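Local atomic coordinates of glucosamine kinase (Streptacidiphilus jiangxiensis, PDB entry 6HWJ), a protein that catalyses the magnesium- and ATP-dependent phosphorylation of D-glucosamine to D-glucosamine 6-phosphate and, to a lesser extent, also acts on glucose. Residues A97-A102 with L169-E174; A148-A153 with A176-L181; D287-T292 with D395-P400. One frame throughout, in Å; residues are numbered along the deposited sequence.

Interaction 1: A97-A102 with L169-E174; sequences AFVLEA and LLTLAE
The phenyl ring of F98 takes methyl CD1 of L172 over one of its faces, 4.0 Å above the plane and off the ring centre, near its rim. CD1 of L170 comes up obliquely to the same ring, 4.0 Å from CD2 of F98. A chi1 of -60° sets CG of F98 beside its backbone N and anti to the carbonyl carbon, on the face of the sheet that L170 and L172 share. L170 CD1 also meets CG of L100 at 4.0 Å, so F98, L100, L170 and L172 make one apolar face of an antiparallel strand pair. Its backbone holds two hydrogen-bonded pairs. V99 N donates to T171 O (2.8 Å) and V99 O takes T171 N in return, while E101 and L169 are joined the same way. A further bond from A173 N to A97 O (2.9 Å) continues the pairing past the strand ends. On the other face the V99 and T171 side chains run alongside one another in the same direction, with V99 CB 3.4 Å from T171 OG1. A water bridges that hydroxyl and V99 O, donating to the carbonyl. Strand 98-102 is one of the two edge strands of the six-stranded antiparallel sheet, and strand 166-172 links it to strand 179-186. The F98 face packs against A37 and L39 of strand 34-42, and L100 and L170 reach helix 79-88.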
loop_
_atom_site.group_PDB
_atom_site.type_symbol
_atom_site.label_atom_id
_atom_site.label_comp_id
_atom_site.label_asym_id
_atom_site.label_seq_id
_atom_site.Cartn_x
_atom_site.Cartn_y
_atom_site.Cartn_z
ATOM N N ALA A 97 0.762 -21.905 -16.385
ATOM C CA ALA A 97 1.581 -21.218 -15.397
ATOM C C ALA A 97 0.972 -19.884 -14.970
ATOM O O ALA A 97 1.351 -19.350 -13.927
ATOM C CB ALA A 97 2.979 -20.976 -15.959
ATOM N N PHE A 98 0.045 -19.337 -15.757
ATOM C CA PHE A 98 -0.451 -17.991 -15.547
ATOM C C PHE A 98 -1.940 -18.029 -15.242
ATOM O O PHE A 98 -2.656 -18.924 -15.685
ATOM C CB PHE A 98 -0.222 -17.103 -16.765
ATOM C CG PHE A 98 1.230 -16.951 -17.157
ATOM C CD1 PHE A 98 1.811 -17.813 -18.075
ATOM C CD2 PHE A 98 1.991 -15.929 -16.629
ATOM C CE1 PHE A 98 3.139 -17.661 -18.446
ATOM C CE2 PHE A 98 3.321 -15.768 -17.005
ATOM C CZ PHE A 98 3.893 -16.638 -17.904
ATOM N N VAL A 99 -2.395 -17.033 -14.489
ATOM C CA VAL A 99 -3.812 -16.761 -14.296
ATOM C C VAL A 99 -4.063 -15.333 -14.762
ATOM O O VAL A 99 -3.465 -14.391 -14.231
ATOM C CB VAL A 99 -4.233 -16.946 -12.835
ATOM C CG1 VAL A 99 -5.665 -16.437 -12.621
ATOM C CG2 VAL A 99 -4.155 -18.410 -12.453
ATOM N N LEU A 100 -4.921 -15.182 -15.767
ATOM C CA LEU A 100 -5.367 -13.885 -16.271
ATOM C C LEU A 100 -6.798 -13.694 -15.784
ATOM O O LEU A 100 -7.703 -14.416 -16.215
ATOM C CB LEU A 100 -5.317 -13.838 -17.792
ATOM C CG LEU A 100 -4.261 -13.003 -18.497
ATOM C CD1 LEU A 100 -4.512 -13.024 -20.007
ATOM C CD2 LEU A 100 -4.233 -11.581 -17.990
ATOM N N GLU A 101 -7.016 -12.735 -14.890
ATOM C CA GLU A 101 -8.355 -12.469 -14.376
ATOM C C GLU A 101 -8.819 -11.117 -14.910
ATOM O O GLU A 101 -8.188 -10.086 -14.643
ATOM C CB GLU A 101 -8.381 -12.490 -12.848
ATOM C CG GLU A 101 -9.782 -12.340 -12.265
ATOM C CD GLU A 101 -9.850 -12.685 -10.780
ATOM O OE1 GLU A 101 -8.785 -12.817 -10.138
ATOM O OE2 GLU A 101 -10.977 -12.828 -10.259
ATOM N N ALA A 102 -9.917 -11.129 -15.649
ATOM C CA ALA A 102 -10.524 -9.914 -16.181
ATOM C C ALA A 102 -11.742 -9.536 -15.352
ATOM O O ALA A 102 -12.446 -10.401 -14.832
ATOM C CB ALA A 102 -10.925 -10.111 -17.643
ATOM N N LEU A 169 -5.954 -8.601 -13.698
ATOM C CA LEU A 169 -4.770 -8.999 -12.970
ATOM C C LEU A 169 -4.103 -10.158 -13.691
ATOM O O LEU A 169 -4.781 -11.092 -14.133
ATOM C CB LEU A 169 -5.138 -9.436 -11.549
ATOM C CG LEU A 169 -5.793 -8.367 -10.684
ATOM C CD1 LEU A 169 -6.396 -8.997 -9.445
ATOM C CD2 LEU A 169 -4.764 -7.307 -10.337
ATOM N N LEU A 170 -2.780 -10.100 -13.796
ATOM C CA LEU A 170 -1.981 -11.207 -14.310
ATOM C C LEU A 170 -1.124 -11.742 -13.175
ATOM O O LEU A 170 -0.324 -10.996 -12.594
ATOM C CB LEU A 170 -1.095 -10.771 -15.470
ATOM C CG LEU A 170 -0.101 -11.824 -15.966
ATOM C CD1 LEU A 170 -0.858 -13.060 -16.471
ATOM C CD2 LEU A 170 0.817 -11.279 -17.045
ATOM N N THR A 171 -1.304 -13.026 -12.853
ATOM C CA THR A 171 -0.544 -13.658 -11.787
ATOM C C THR A 171 0.071 -14.963 -12.272
ATOM O O THR A 171 -0.374 -15.567 -13.256
ATOM C CB THR A 171 -1.423 -13.937 -10.551
ATOM O OG1 THR A 171 -2.499 -14.806 -10.928
ATOM C CG2 THR A 171 -1.976 -12.635 -9.991
ATOM N N LEU A 172 1.110 -15.379 -11.562
ATOM C CA LEU A 172 1.790 -16.632 -11.791
ATOM C C LEU A 172 1.300 -17.609 -10.732
ATOM O O LEU A 172 1.367 -17.308 -9.539
ATOM C CB LEU A 172 3.302 -16.438 -11.707
ATOM C CG LEU A 172 4.227 -17.597 -12.098
ATOM C CD1 LEU A 172 4.281 -17.805 -13.592
ATOM C CD2 LEU A 172 5.619 -17.307 -11.543
ATOM N N ALA A 173 0.783 -18.748 -11.168
ATOM C CA ALA A 173 0.147 -19.705 -10.264
ATOM C C ALA A 173 1.240 -20.505 -9.563
ATOM O O ALA A 173 1.769 -21.466 -10.115
ATOM C CB ALA A 173 -0.804 -20.626 -11.026
ATOM N N GLU A 174 1.581 -20.096 -8.353
ATOM C CA GLU A 174 2.592 -20.786 -7.561
ATOM C C GLU A 174 2.539 -20.249 -6.138
ATOM O O GLU A 174 1.998 -19.170 -5.882
ATOM C CB GLU A 174 3.995 -20.603 -8.149
ATOM C CG GLU A 174 4.467 -19.148 -8.133
ATOM C CD GLU A 174 5.960 -19.017 -8.359
ATOM O OE1 GLU A 174 6.452 -19.501 -9.411
ATOM O OE2 GLU A 174 6.640 -18.460 -7.465
HETATM O O HOH W 1 -4.582 -13.185 -11.752
#

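Interaction 2: A148-A153 with A176-L181; sequences AAQRIA and AQPVLL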
loop_
_atom_site.group_PDB
_atom_site.type_symbol
_atom_site.label_atom_id
_atom_site.label_comp_id
_atom_site.label_asym_id
_atom_site.label_seq_id
_atom_site.Cartn_x
_atom_site.Cartn_y
_atom_site.Cartn_z
ATOM N N ALA A 148 -0.869 -7.517 -3.530
ATOM C CA ALA A 148 -1.786 -6.568 -4.160
ATOM C C ALA A 148 -2.823 -7.261 -5.044
ATOM O O ALA A 148 -3.978 -6.839 -5.101
ATOM C CB ALA A 148 -0.998 -5.533 -4.965
ATOM N N ALA A 149 -2.435 -8.333 -5.739
ATOM C CA ALA A 149 -3.390 -9.030 -6.595
ATOM C C ALA A 149 -4.498 -9.694 -5.775
ATOM O O ALA A 149 -5.669 -9.715 -6.190
ATOM C CB ALA A 149 -2.679 -10.093 -7.434
ATOM N N GLN A 150 -4.147 -10.265 -4.630
ATOM C CA GLN A 150 -5.159 -10.895 -3.782
ATOM C C GLN A 150 -6.058 -9.849 -3.133
ATOM O O GLN A 150 -7.255 -10.074 -2.962
ATOM C CB GLN A 150 -4.497 -11.764 -2.718
ATOM C CG GLN A 150 -3.870 -13.038 -3.264
ATOM C CD GLN A 150 -2.664 -12.774 -4.148
ATOM O OE1 GLN A 150 -1.805 -11.957 -3.817
ATOM N NE2 GLN A 150 -2.600 -13.463 -5.287
ATOM N N ARG A 151 -5.491 -8.703 -2.753
ATOM C CA ARG A 151 -6.299 -7.640 -2.163
ATOM C C ARG A 151 -7.283 -7.066 -3.176
ATOM O O ARG A 151 -8.484 -6.952 -2.894
ATOM C CB ARG A 151 -5.393 -6.530 -1.622
ATOM C CG ARG A 151 -4.415 -7.002 -0.542
ATOM C CD ARG A 151 -5.080 -7.376 0.755
ATOM N NE ARG A 151 -4.101 -7.938 1.690
ATOM C CZ ARG A 151 -3.635 -9.188 1.640
ATOM N NH1 ARG A 151 -4.061 -10.032 0.726
ATOM N NH2 ARG A 151 -2.739 -9.591 2.510
ATOM N N ILE A 152 -6.792 -6.699 -4.366
ATOM C CA ILE A 152 -7.654 -6.078 -5.364
ATOM C C ILE A 152 -8.761 -7.030 -5.788
ATOM O O ILE A 152 -9.933 -6.647 -5.881
ATOM C CB ILE A 152 -6.813 -5.597 -6.569
ATOM C CG1 ILE A 152 -5.908 -4.437 -6.136
ATOM C CG2 ILE A 152 -7.738 -5.143 -7.698
ATOM C CD1 ILE A 152 -4.830 -4.057 -7.137
ATOM N N ALA A 153 -8.405 -8.295 -6.058
ATOM C CA ALA A 153 -9.419 -9.273 -6.451
ATOM C C ALA A 153 -10.458 -9.482 -5.353
ATOM O O ALA A 153 -11.668 -9.529 -5.625
ATOM C CB ALA A 153 -8.751 -10.601 -6.820
ATOM N N ALA A 176 1.865 -19.987 -1.942
ATOM C CA ALA A 176 0.628 -19.831 -1.187
ATOM C C ALA A 176 -0.320 -18.881 -1.906
ATOM O O ALA A 176 -1.522 -19.150 -2.020
ATOM C CB ALA A 176 0.929 -19.314 0.220
ATOM N N GLN A 177 0.207 -17.759 -2.387
ATOM C CA GLN A 177 -0.553 -16.751 -3.107
ATOM C C GLN A 177 -0.040 -16.627 -4.539
ATOM O O GLN A 177 1.172 -16.636 -4.765
ATOM C CB GLN A 177 -0.442 -15.384 -2.417
ATOM C CG GLN A 177 -1.470 -15.138 -1.329
ATOM C CD GLN A 177 -1.349 -16.122 -0.182
ATOM O OE1 GLN A 177 -1.859 -17.242 -0.253
ATOM N NE2 GLN A 177 -0.677 -15.704 0.887
ATOM N N PRO A 178 -0.925 -16.536 -5.523
ATOM C CA PRO A 178 -0.463 -16.212 -6.878
ATOM C C PRO A 178 0.429 -14.978 -6.858
ATOM O O PRO A 178 0.176 -14.019 -6.131
ATOM C CB PRO A 178 -1.764 -15.969 -7.646
ATOM C CG PRO A 178 -2.763 -16.837 -6.941
ATOM C CD PRO A 178 -2.379 -16.793 -5.483
ATOM N N VAL A 179 1.502 -15.044 -7.623
ATOM C CA VAL A 179 2.512 -13.997 -7.671
ATOM C C VAL A 179 2.069 -12.944 -8.679
ATOM O O VAL A 179 1.804 -13.266 -9.838
ATOM C CB VAL A 179 3.884 -14.585 -8.064
ATOM C CG1 VAL A 179 4.899 -13.477 -8.334
ATOM C CG2 VAL A 179 4.381 -15.531 -6.977
ATOM N N LEU A 180 2.018 -11.692 -8.246
ATOM C CA LEU A 180 1.582 -10.606 -9.109
ATOM C C LEU A 180 2.637 -10.298 -10.156
ATOM O O LEU A 180 3.805 -10.061 -9.828
ATOM C CB LEU A 180 1.305 -9.356 -8.284
ATOM C CG LEU A 180 1.059 -8.047 -9.043
ATOM C CD1 LEU A 180 -0.221 -8.104 -9.866
ATOM C CD2 LEU A 180 0.989 -6.874 -8.084
ATOM N N LEU A 181 2.210 -10.274 -11.418
ATOM C CA LEU A 181 3.072 -9.892 -12.527
ATOM C C LEU A 181 2.654 -8.569 -13.145
ATOM O O LEU A 181 3.532 -7.807 -13.571
ATOM C CB LEU A 181 3.056 -10.969 -13.606
ATOM C CG LEU A 181 3.392 -12.397 -13.173
ATOM C CD1 LEU A 181 3.364 -13.334 -14.395
ATOM C CD2 LEU A 181 4.727 -12.461 -12.473
#
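NE2 of Q150 donates to the backbone carbonyl of P178, at 3.0 Å from P178 O. The bond is bent, 138° at the hydrogen, and the oxygen lies 28° out of the Q150 amide plane. The same nitrogen sits against the proline ring, 3.3 Å from P178 CD, so the amide end is held by polar and van der Waals contact with one residue. The bend at chi2 (68°) turns CD of Q150 toward P178; nearer the backbone, Q150 CG packs 3.7 Å from CG of Q177. The two side chains pass at a slant, and CB of Q177 comes close to Q150 CD. At the two residues just before Q150 the contact is apolar: L180 spreads its two methyls over neighbouring alanines, CD2 at 3.9 Å from A148 CB and CD1 at 4.0 Å from A149 CB. The short alanine side chains let the helix come near, with the CA atoms of A149 and L180 5.8 Å apart. A148 also touches D319, a magnesium ligand, and the L180 side chain is about 6 Å from that of K133, a probable ATP-binding residue. Helix 148-157 packs on strands 166-172 and 179-186, A149 touching T171 and L180, and P178 also touching T171.

Interaction 3: D287-T292 with D395-P400; sequences DALAGT and DRLLTP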
loop_
_atom_site.group_PDB
_atom_site.type_symbol
_atom_site.label_atom_id
_atom_site.label_comp_id
_atom_site.label_asym_id
_atom_site.label_seq_id
_atom_site.Cartn_x
_atom_site.Cartn_y
_atom_site.Cartn_z
ATOM N N ASP A 287 -0.198 -9.373 25.604
ATOM C CA ASP A 287 -0.181 -10.810 25.862
ATOM C C ASP A 287 -1.583 -11.358 26.092
ATOM O O ASP A 287 -1.834 -12.540 25.838
ATOM C CB ASP A 287 0.720 -11.115 27.062
ATOM C CG ASP A 287 2.167 -10.723 26.816
ATOM O OD1 ASP A 287 2.602 -10.748 25.645
ATOM O OD2 ASP A 287 2.868 -10.386 27.796
ATOM N N ALA A 288 -2.507 -10.526 26.554
ATOM C CA ALA A 288 -3.875 -10.962 26.794
ATOM C C ALA A 288 -4.747 -10.930 25.547
ATOM O O ALA A 288 -5.930 -11.268 25.630
ATOM C CB ALA A 288 -4.523 -10.091 27.869
ATOM N N LEU A 289 -4.199 -10.541 24.399
ATOM C CA LEU A 289 -4.976 -10.400 23.175
ATOM C C LEU A 289 -4.802 -11.581 22.228
ATOM O O LEU A 289 -5.159 -11.482 21.054
ATOM C CB LEU A 289 -4.604 -9.100 22.463
ATOM C CG LEU A 289 -4.853 -7.840 23.295
ATOM C CD1 LEU A 289 -4.496 -6.617 22.506
ATOM C CD2 LEU A 289 -6.299 -7.761 23.795
ATOM N N ALA A 290 -4.268 -12.697 22.713
ATOM C CA ALA A 290 -4.214 -13.904 21.904
ATOM C C ALA A 290 -5.623 -14.307 21.488
ATOM O O ALA A 290 -6.562 -14.243 22.279
ATOM C CB ALA A 290 -3.548 -15.039 22.675
ATOM N N GLY A 291 -5.768 -14.714 20.231
ATOM C CA GLY A 291 -7.057 -15.043 19.671
ATOM C C GLY A 291 -7.707 -13.922 18.877
ATOM O O GLY A 291 -8.715 -14.165 18.214
ATOM N N THR A 292 -7.171 -12.711 18.931
ATOM C CA THR A 292 -7.768 -11.607 18.191
ATOM C C THR A 292 -7.691 -11.903 16.695
ATOM O O THR A 292 -6.707 -12.490 16.229
ATOM C CB THR A 292 -7.056 -10.293 18.528
ATOM O OG1 THR A 292 -7.828 -9.191 18.043
ATOM C CG2 THR A 292 -5.668 -10.243 17.911
ATOM N N ASP A 395 -11.157 -3.548 19.302
ATOM C CA ASP A 395 -10.728 -2.206 19.675
ATOM C C ASP A 395 -9.861 -2.187 20.928
ATOM O O ASP A 395 -9.349 -1.123 21.298
ATOM C CB ASP A 395 -11.931 -1.274 19.851
ATOM C CG ASP A 395 -12.946 -1.800 20.840
ATOM O OD1 ASP A 395 -12.632 -2.754 21.582
ATOM O OD2 ASP A 395 -14.067 -1.258 20.850
ATOM N N ARG A 396 -9.654 -3.328 21.577
ATOM C CA ARG A 396 -8.611 -3.395 22.597
ATOM C C ARG A 396 -7.246 -3.064 22.018
ATOM O O ARG A 396 -6.360 -2.630 22.753
ATOM C CB ARG A 396 -8.584 -4.783 23.239
ATOM C CG ARG A 396 -9.890 -5.161 23.944
ATOM C CD ARG A 396 -9.850 -6.604 24.407
ATOM N NE ARG A 396 -9.612 -7.525 23.297
ATOM C CZ ARG A 396 -9.348 -8.818 23.443
ATOM N NH1 ARG A 396 -9.291 -9.353 24.658
ATOM N NH2 ARG A 396 -9.143 -9.573 22.375
ATOM N N LEU A 397 -7.063 -3.244 20.711
ATOM C CA LEU A 397 -5.786 -2.980 20.064
ATOM C C LEU A 397 -5.566 -1.514 19.753
ATOM O O LEU A 397 -4.459 -1.149 19.352
ATOM C CB LEU A 397 -5.685 -3.783 18.775
ATOM C CG LEU A 397 -5.526 -5.290 18.924
ATOM C CD1 LEU A 397 -5.849 -5.998 17.630
ATOM C CD2 LEU A 397 -4.108 -5.601 19.361
ATOM N N LEU A 398 -6.589 -0.660 19.912
ATOM C CA LEU A 398 -6.455 0.720 19.463
ATOM C C LEU A 398 -5.278 1.415 20.139
ATOM O O LEU A 398 -4.414 1.984 19.472
ATOM C CB LEU A 398 -7.749 1.491 19.732
ATOM C CG LEU A 398 -8.888 1.275 18.740
ATOM C CD1 LEU A 398 -10.066 2.183 19.071
ATOM C CD2 LEU A 398 -8.387 1.520 17.326
ATOM N N THR A 399 -5.225 1.394 21.472
ATOM C CA THR A 399 -4.175 2.165 22.142
ATOM C C THR A 399 -2.783 1.607 21.863
ATOM O O THR A 399 -1.908 2.375 21.442
ATOM C CB THR A 399 -4.462 2.252 23.632
ATOM O OG1 THR A 399 -5.764 2.827 23.817
ATOM C CG2 THR A 399 -3.414 3.138 24.333
ATOM N N PRO A 400 -2.493 0.318 22.082
ATOM C CA PRO A 400 -1.123 -0.150 21.797
ATOM C C PRO A 400 -0.687 0.072 20.359
ATOM O O PRO A 400 0.454 0.487 20.133
ATOM C CB PRO A 400 -1.168 -1.639 22.172
ATOM C CG PRO A 400 -2.612 -2.006 22.279
ATOM C CD PRO A 400 -3.334 -0.729 22.678
HETATM O O HOH W 2 -8.902 -12.537 22.299
#
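L289, the first residue of a type II beta turn running to T292, puts its two methyls on consecutive residues of the 3-10 turn 395-397. CD2 lies over the centre of one face of the R396 guanidinium, 3.2 Å from CZ; a bend at chi3 (-58°) places NE of R396 3.4 Å from L289 CD2. CD1 presses on CD2 of L397 at 3.3 Å, tighter than usual carbon-carbon contact. The L289 side chain runs counter to those of R396 and L397, overlapping each. Beside them T292 and L397 meet tip to tip, T292 OG1 3.8 Å from L397 CD1. The turn is closed by a bond from T292 N to L289 O, with G291 taking positive phi (97°). Just outside, D394 forms a salt bridge with R396 and a hydrogen bond with the hydroxyl of T292, tying both sides of the contact to one carboxylate. W249 of helix 243-263 touches T292 and L397. The contact joins the loop between helix 266-284 and strand 293-295 to the 3-10 turn leading into helix 398-416, away from the known binding sites. At the guanidinium edge, in its plane, a water accepts from R396 NH2 at 3.0 Å and donates to A290 O.

In the fold
Interactions 1 and 2 share one sheet: strands 166-172 and 179-186 are neighbours, and bonds such as L172 N to V179 O probably join the two contacts directly. Interaction 1 builds one margin of the sheet by backbone pairing and is partly buried. Interaction 2, its centre 9 Å away, is also partly buried but packs a helix on that sheet through side chains, with one hydrogen bond from a glutamine amide, nearer the magnesium and nucleotide sites. Interaction 3, a buried contact, stands 28 Å from interaction 2 and 36 Å from interaction 1 between centres, and fastens a loop to the 3-10 turn ahead of a helix. Buried leucines there carry an exposed arginine, without direct hydrogen bonds between its segments.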